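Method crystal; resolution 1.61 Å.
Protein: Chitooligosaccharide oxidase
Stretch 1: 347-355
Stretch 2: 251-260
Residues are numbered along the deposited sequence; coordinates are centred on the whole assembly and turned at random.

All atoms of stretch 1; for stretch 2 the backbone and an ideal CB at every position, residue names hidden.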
ATOM      1  N   PRO A 347     -16.911   7.451   1.285  1.00 19.17           N
ATOM      2  CA  PRO A 347     -17.393   8.374   2.312  1.00 20.86           C
ATOM      3  C   PRO A 347     -18.181   7.586   3.366  1.00 19.55           C
ATOM      4  O   PRO A 347     -18.492   6.410   3.182  1.00 18.44           O
ATOM      5  CB  PRO A 347     -18.296   9.311   1.505  1.00 22.80           C
ATOM      6  CG  PRO A 347     -18.831   8.430   0.423  1.00 22.77           C
ATOM      7  CD  PRO A 347     -17.658   7.549   0.022  1.00 21.59           C
ATOM      8  N   ALA A 348     -18.580   8.258   4.441  1.00 19.95           N
ATOM      9  CA  ALA A 348     -19.490   7.642   5.429  1.00 21.22           C
ATOM     10  C   ALA A 348     -20.697   7.052   4.715  1.00 19.61           C
ATOM     11  O   ALA A 348     -21.291   7.733   3.821  1.00 22.41           O
ATOM     12  CB  ALA A 348     -19.934   8.653   6.447  1.00 22.36           C
ATOM     13  N   LEU A 349     -21.144   5.909   5.166  1.00 19.94           N
ATOM     14  CA  LEU A 349     -22.275   5.162   4.584  1.00 20.84           C
ATOM     15  C   LEU A 349     -23.512   5.314   5.463  1.00 22.45           C
ATOM     16  O   LEU A 349     -23.384   5.521   6.670  1.00 24.40           O
ATOM     17  CB  LEU A 349     -21.872   3.700   4.466  1.00 20.12           C
ATOM     18  CG  LEU A 349     -20.597   3.446   3.651  1.00 21.23           C
ATOM     19  CD1 LEU A 349     -20.271   1.983   3.643  1.00 21.92           C
ATOM     20  CD2 LEU A 349     -20.738   3.959   2.241  1.00 21.93           C
ATOM     21  N   THR A 350     -24.669   5.144   4.864  1.00 22.90           N
ATOM     22  CA  THR A 350     -25.923   5.147   5.622  1.00 23.20           C
ATOM     23  C   THR A 350     -26.149   3.750   6.188  1.00 23.87           C
ATOM     24  O   THR A 350     -25.634   2.752   5.635  1.00 21.68           O
ATOM     25  CB  THR A 350     -27.088   5.561   4.711  1.00 22.39           C
ATOM     26  OG1 THR A 350     -27.196   4.566   3.710  1.00 25.63           O
ATOM     27  CG2 THR A 350     -26.827   6.925   4.114  1.00 26.54           C
ATOM     28  N   LEU A 351     -26.968   3.700   7.036  1.00 24.85           N
ATOM     29  CA  LEU A 351     -27.362   2.387   7.601  1.00 27.11           C
ATOM     30  C   LEU A 351     -28.042   1.568   6.500  1.00 24.88           C
ATOM     31  O   LEU A 351     -27.773   0.391   6.384  1.00 24.96           O
ATOM     32  CB  LEU A 351     -28.321   2.605   8.777  1.00 31.47           C
ATOM     33  CG  LEU A 351     -28.914   1.374   9.473  1.00 35.73           C
ATOM     34  CD1 LEU A 351     -27.796   0.541  10.116  1.00 34.30           C
ATOM     35  CD2 LEU A 351     -29.999   1.687  10.488  1.00 29.93           C
ATOM     36  N   ALA A 352     -28.787   2.057   5.650  1.00 27.14           N
ATOM     37  CA  ALA A 352     -29.373   1.321   4.504  1.00 28.41           C
ATOM     38  C   ALA A 352     -28.259   0.737   3.624  1.00 24.13           C
ATOM     39  O   ALA A 352     -28.375  -0.398   3.165  1.00 27.46           O
ATOM     40  CB  ALA A 352     -30.276   2.258   3.736  1.00 29.40           C
ATOM     41  N   GLU A 353     -27.181   1.491   3.363  1.00 25.69           N
ATOM     42  CA  GLU A 353     -26.015   0.970   2.605  1.00 25.22           C
ATOM     43  C   GLU A 353     -25.360  -0.179   3.378  1.00 22.38           C
ATOM     44  O   GLU A 353     -25.018  -1.191   2.784  1.00 23.12           O
ATOM     45  CB  GLU A 353     -25.044   2.110   2.325  1.00 24.53           C
ATOM     46  CG  GLU A 353     -25.573   3.027   1.232  1.00 29.90           C
ATOM     47  CD  GLU A 353     -25.012   4.435   1.113  1.00 34.26           C
ATOM     48  OE1 GLU A 353     -24.382   4.959   2.072  1.00 26.37           O
ATOM     49  OE2 GLU A 353     -25.271   5.048   0.038  1.00 37.77           O
ATOM     50  N   PHE A 354     -25.226  -0.073   4.705  1.00 20.57           N
ATOM     51  CA  PHE A 354     -24.652  -1.206   5.457  1.00 20.87           C
ATOM     52  C   PHE A 354     -25.595  -2.411   5.354  1.00 19.55           C
ATOM     53  O   PHE A 354     -25.119  -3.545   5.285  1.00 19.87           O
ATOM     54  CB  PHE A 354     -24.353  -0.836   6.907  1.00 19.73           C
ATOM     55  CG  PHE A 354     -23.090  -0.037   7.091  1.00 19.60           C
ATOM     56  CD1 PHE A 354     -21.866  -0.589   6.728  1.00 18.94           C
ATOM     57  CD2 PHE A 354     -23.103   1.257   7.606  1.00 20.16           C
ATOM     58  CE1 PHE A 354     -20.691   0.120   6.921  1.00 18.39           C
ATOM     59  CE2 PHE A 354     -21.915   1.959   7.800  1.00 19.50           C
ATOM     60  CZ  PHE A 354     -20.713   1.390   7.464  1.00 19.45           C
ATOM     61  N   LYS A 355     -26.918  -2.196   5.365  1.00 22.96           N
ATOM     62  CA  LYS A 355     -27.880  -3.320   5.189  1.00 25.03           C
ATOM     63  C   LYS A 355     -27.684  -4.024   3.840  1.00 20.82           C
ATOM     64  O   LYS A 355     -27.646  -5.252   3.841  1.00 22.71           O
ATOM     65  CB  LYS A 355     -29.332  -2.848   5.328  1.00 27.64           C
ATOM     66  CG  LYS A 355     -29.756  -2.635   6.762  1.00 32.81           C
ATOM     67  CD  LYS A 355     -31.243  -2.287   6.907  1.00 36.04           C
ATOM     68  CE  LYS A 355     -31.569  -1.940   8.346  1.00 40.42           C
ATOM     69  NZ  LYS A 355     -32.844  -1.195   8.480  1.00 45.81           N
ATOM     70  N   UNK A 251     -22.002  -2.260  12.257  1.00 15.95           N
ATOM     71  CA  UNK A 251     -21.054  -1.573  11.321  1.00 16.13           C
ATOM     72  C   UNK A 251     -21.283  -0.067  11.321  1.00 16.14           C
ATOM     73  O   UNK A 251     -20.315   0.717  11.362  1.00 18.31           O
ATOM     74  CB  UNK A 251     -21.210  -2.110   9.897  1.00 16.13           C
ATOM     75  N   UNK A 252     -22.551   0.342  11.364  1.00 18.03           N
ATOM     76  CA  UNK A 252     -22.875   1.775  11.386  1.00 18.01           C
ATOM     77  C   UNK A 252     -22.346   2.397  12.677  1.00 16.84           C
ATOM     78  O   UNK A 252     -21.750   3.456  12.648  1.00 17.89           O
ATOM     79  CB  UNK A 252     -24.384   1.998  11.262  1.00 18.01           C
ATOM     80  N   UNK A 253     -22.517   1.717  13.807  1.00 17.93           N
ATOM     81  CA  UNK A 253     -22.054   2.233  15.113  1.00 18.39           C
ATOM     82  C   UNK A 253     -20.532   2.286  15.136  1.00 17.71           C
ATOM     83  O   UNK A 253     -19.967   3.263  15.638  1.00 19.53           O
ATOM     84  CB  UNK A 253     -22.570   1.364  16.262  1.00 18.39           C
ATOM     85  N   UNK A 254     -19.885   1.300  14.521  1.00 17.06           N
ATOM     86  CA  UNK A 254     -18.413   1.306  14.370  1.00 16.79           C
ATOM     87  C   UNK A 254     -17.987   2.559  13.607  1.00 17.16           C
ATOM     88  O   UNK A 254     -17.086   3.304  14.010  1.00 16.46           O
ATOM     89  CB  UNK A 254     -17.928   0.050  13.644  1.00 16.79           C
ATOM     90  N   UNK A 255     -18.577   2.768  12.427  1.00 16.41           N
ATOM     91  CA  UNK A 255     -18.278   3.957  11.611  1.00 16.69           C
ATOM     92  C   UNK A 255     -18.494   5.260  12.412  1.00 17.15           C
ATOM     93  O   UNK A 255     -17.638   6.152  12.345  1.00 16.73           O
ATOM     94  CB  UNK A 255     -19.153   3.965  10.356  1.00 16.69           C
ATOM     95  N   UNK A 256     -19.646   5.408  13.059  1.00 17.82           N
ATOM     96  CA  UNK A 256     -19.990   6.671  13.779  1.00 18.69           C
ATOM     97  C   UNK A 256     -19.004   6.899  14.916  1.00 18.20           C
ATOM     98  O   UNK A 256     -18.643   8.074  15.160  1.00 18.81           O
ATOM     99  CB  UNK A 256     -21.417   6.625  14.328  1.00 18.69           C
ATOM    100  N   UNK A 257     -18.606   5.842  15.642  1.00 17.86           N
ATOM    101  CA  UNK A 257     -17.571   5.953  16.694  1.00 17.87           C
ATOM    102  C   UNK A 257     -16.283   6.469  16.063  1.00 17.04           C
ATOM    103  O   UNK A 257     -15.613   7.346  16.586  1.00 17.26           O
ATOM    104  CB  UNK A 257     -17.330   4.609  17.383  1.00 17.87           C
ATOM    105  N   UNK A 258     -15.921   5.921  14.905  1.00 16.72           N
ATOM    106  CA  UNK A 258     -14.686   6.290  14.206  1.00 15.88           C
ATOM    107  C   UNK A 258     -14.644   7.761  13.864  1.00 17.59           C
ATOM    108  O   UNK A 258     -13.539   8.344  13.945  1.00 18.49           O
ATOM    109  CB  UNK A 258     -14.531   5.464  12.927  1.00 15.88           C
ATOM    110  N   UNK A 259     -15.769   8.354  13.490  1.00 18.26           N
ATOM    111  CA  UNK A 259     -15.798   9.795  13.105  1.00 19.41           C
ATOM    112  C   UNK A 259     -15.264  10.663  14.243  1.00 19.89           C
ATOM    113  O   UNK A 259     -14.545  11.636  13.978  1.00 20.33           O
ATOM    114  CB  UNK A 259     -17.218  10.234  12.743  1.00 19.41           C
ATOM    115  N   UNK A 260     -15.628  10.355  15.482  1.00 19.40           N
ATOM    116  CA  UNK A 260     -15.262  11.254  16.581  1.00 18.93           C
ATOM    117  C   UNK A 260     -14.078  10.782  17.412  1.00 19.99           C
ATOM    118  O   UNK A 260     -13.635  11.529  18.294  1.00 21.25           O
ATOM    119  CB  UNK A 260     -16.467  11.444  17.504  1.00 18.93           C
TER

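Position 251 opens the helical stretch with CA-to-CB directed toward stretch 1, its ideal CB 3.6 Å from Phe354 CD1. A flat aromatic face lies there and offers nothing polar, so an aliphatic side chain such as leucine, isoleucine or methionine would suit. The residue is Leu251. Its CB sits over the ring of Phe354, 3.9 Å from the centroid and 25° off the normal, a CH-pi contact.

At position 252 the CB points sideways, with the ideal CB 3.9 Å from both Leu351 CD1 and Phe354 CD2. A side chain leaving here can run along the start of the other helix, past Leu351 and the backbone of 349 and 350; a long aliphatic or an aromatic group would fill that space. Tyr252, with chi1 t, does so. Leu351 CB lies over one face of its ring, while the edge meets Phe354 CD2 and the carbonyl of Leu349, whose O is 3.6 Å from Tyr252 CE1. The Phe354 ring also packs on the main chain of Tyr252, whose CA is 3.7 Å from Phe354 CE2.

Positions 253 and 254 point away and sideways respectively, and stretch 1 constrains neither; many helix-compatible residues would serve. They are Asp253 and Phe254.

Position 255, one turn on from 251, again points toward stretch 1. Its ideal CB is 4.2 Å from Phe354 CZ, and beyond it lie the backbone N and O of Leu349, which leave a donor and an acceptor within reach of a long side chain. An aliphatic stem carrying a polar end would suit, glutamine particularly, since an amide can both donate and accept. The residue is Gln255, and its extended stem (chi1 and chi2 both t) carries the amide to Leu349 and the edge of the Phe354 ring. The amide is probably turned over in the model, so its individual partners stay open.

Position 256 points sideways with nothing of stretch 1 near its CB, so a polar residue is as acceptable as many others. Glu256 forms a salt bridge with the residue at position 259. Positions 257 and 258 are out of reach; they hold Phe257 and Gly258, and a CB at 258 would be crowded by Gln255 O at 3.2 Å.

Position 259 points toward stretch 1 but only a long side chain could touch it, near the methyl of Ala348. Lys259 places CE 3.7 Å from Ala348 CB, and its NZ bridges to Glu256 OE1 at 3.1 Å. Position 260, out of reach and with room for a CB, is Gly260.

Stretch 2 251-260: LYDFQEFGKG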
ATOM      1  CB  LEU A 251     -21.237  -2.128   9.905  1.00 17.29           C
ATOM      2  CG  LEU A 251     -20.877  -3.593   9.721  1.00 18.15           C
ATOM      3  CD1 LEU A 251     -21.395  -4.114   8.386  1.00 18.27           C
ATOM      4  CD2 LEU A 251     -19.389  -3.806   9.848  1.00 20.47           C
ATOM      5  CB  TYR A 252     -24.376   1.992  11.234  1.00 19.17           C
ATOM      6  CG  TYR A 252     -24.756   3.452  11.154  1.00 22.20           C
ATOM      7  CD1 TYR A 252     -24.623   4.150   9.971  1.00 24.76           C
ATOM      8  CD2 TYR A 252     -25.260   4.129  12.248  1.00 24.56           C
ATOM      9  CE1 TYR A 252     -24.980   5.484   9.887  1.00 25.89           C
ATOM     10  CE2 TYR A 252     -25.583   5.470  12.195  1.00 24.09           C
ATOM     11  CZ  TYR A 252     -25.490   6.137  10.992  1.00 26.71           C
ATOM     12  OH  TYR A 252     -25.816   7.461  10.912  1.00 29.22           O
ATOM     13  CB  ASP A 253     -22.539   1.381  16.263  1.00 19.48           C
ATOM     14  CG  ASP A 253     -24.029   1.520  16.533  1.00 21.76           C
ATOM     15  OD1 ASP A 253     -24.636   2.536  16.069  1.00 25.73           O
ATOM     16  OD2 ASP A 253     -24.558   0.596  17.184  1.00 23.33           O
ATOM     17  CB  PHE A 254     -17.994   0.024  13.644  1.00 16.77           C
ATOM     18  CG  PHE A 254     -16.512  -0.178  13.432  1.00 17.27           C
ATOM     19  CD1 PHE A 254     -15.671  -0.504  14.475  1.00 17.96           C
ATOM     20  CD2 PHE A 254     -15.976  -0.058  12.169  1.00 18.34           C
ATOM     21  CE1 PHE A 254     -14.316  -0.703  14.252  1.00 19.79           C
ATOM     22  CE2 PHE A 254     -14.619  -0.268  11.941  1.00 20.36           C
ATOM     23  CZ  PHE A 254     -13.784  -0.570  12.993  1.00 18.47           C
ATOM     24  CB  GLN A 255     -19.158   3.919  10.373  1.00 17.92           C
ATOM     25  CG  GLN A 255     -19.187   5.244   9.648  1.00 19.59           C
ATOM     26  CD  GLN A 255     -20.192   5.265   8.526  1.00 20.78           C
ATOM     27  OE1 GLN A 255     -21.364   5.648   8.698  1.00 25.40           O
ATOM     28  NE2 GLN A 255     -19.772   4.776   7.393  1.00 16.77           N
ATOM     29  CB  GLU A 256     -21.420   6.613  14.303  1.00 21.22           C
ATOM     30  CG  GLU A 256     -22.438   6.612  13.176  1.00 23.25           C
ATOM     31  CD  GLU A 256     -22.272   7.752  12.193  1.00 26.57           C
ATOM     32  OE1 GLU A 256     -21.912   7.502  11.034  1.00 27.42           O
ATOM     33  OE2 GLU A 256     -22.486   8.902  12.587  1.00 29.59           O
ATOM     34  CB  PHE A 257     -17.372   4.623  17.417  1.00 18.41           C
ATOM     35  CG  PHE A 257     -16.308   4.649  18.475  1.00 19.29           C
ATOM     36  CD1 PHE A 257     -16.609   5.050  19.775  1.00 19.94           C
ATOM     37  CD2 PHE A 257     -15.026   4.252  18.191  1.00 19.39           C
ATOM     38  CE1 PHE A 257     -15.622   5.078  20.744  1.00 20.11           C
ATOM     39  CE2 PHE A 257     -14.043   4.261  19.166  1.00 21.22           C
ATOM     40  CZ  PHE A 257     -14.341   4.654  20.452  1.00 20.50           C
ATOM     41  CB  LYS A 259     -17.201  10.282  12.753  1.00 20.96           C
ATOM     42  CG  LYS A 259     -17.819   9.670  11.525  1.00 22.38           C
ATOM     43  CD  LYS A 259     -19.143  10.380  11.245  1.00 26.79           C
ATOM     44  CE  LYS A 259     -19.770  10.064   9.912  1.00 30.14           C
ATOM     45  NZ  LYS A 259     -21.223  10.362   9.926  1.00 34.85           N
TER
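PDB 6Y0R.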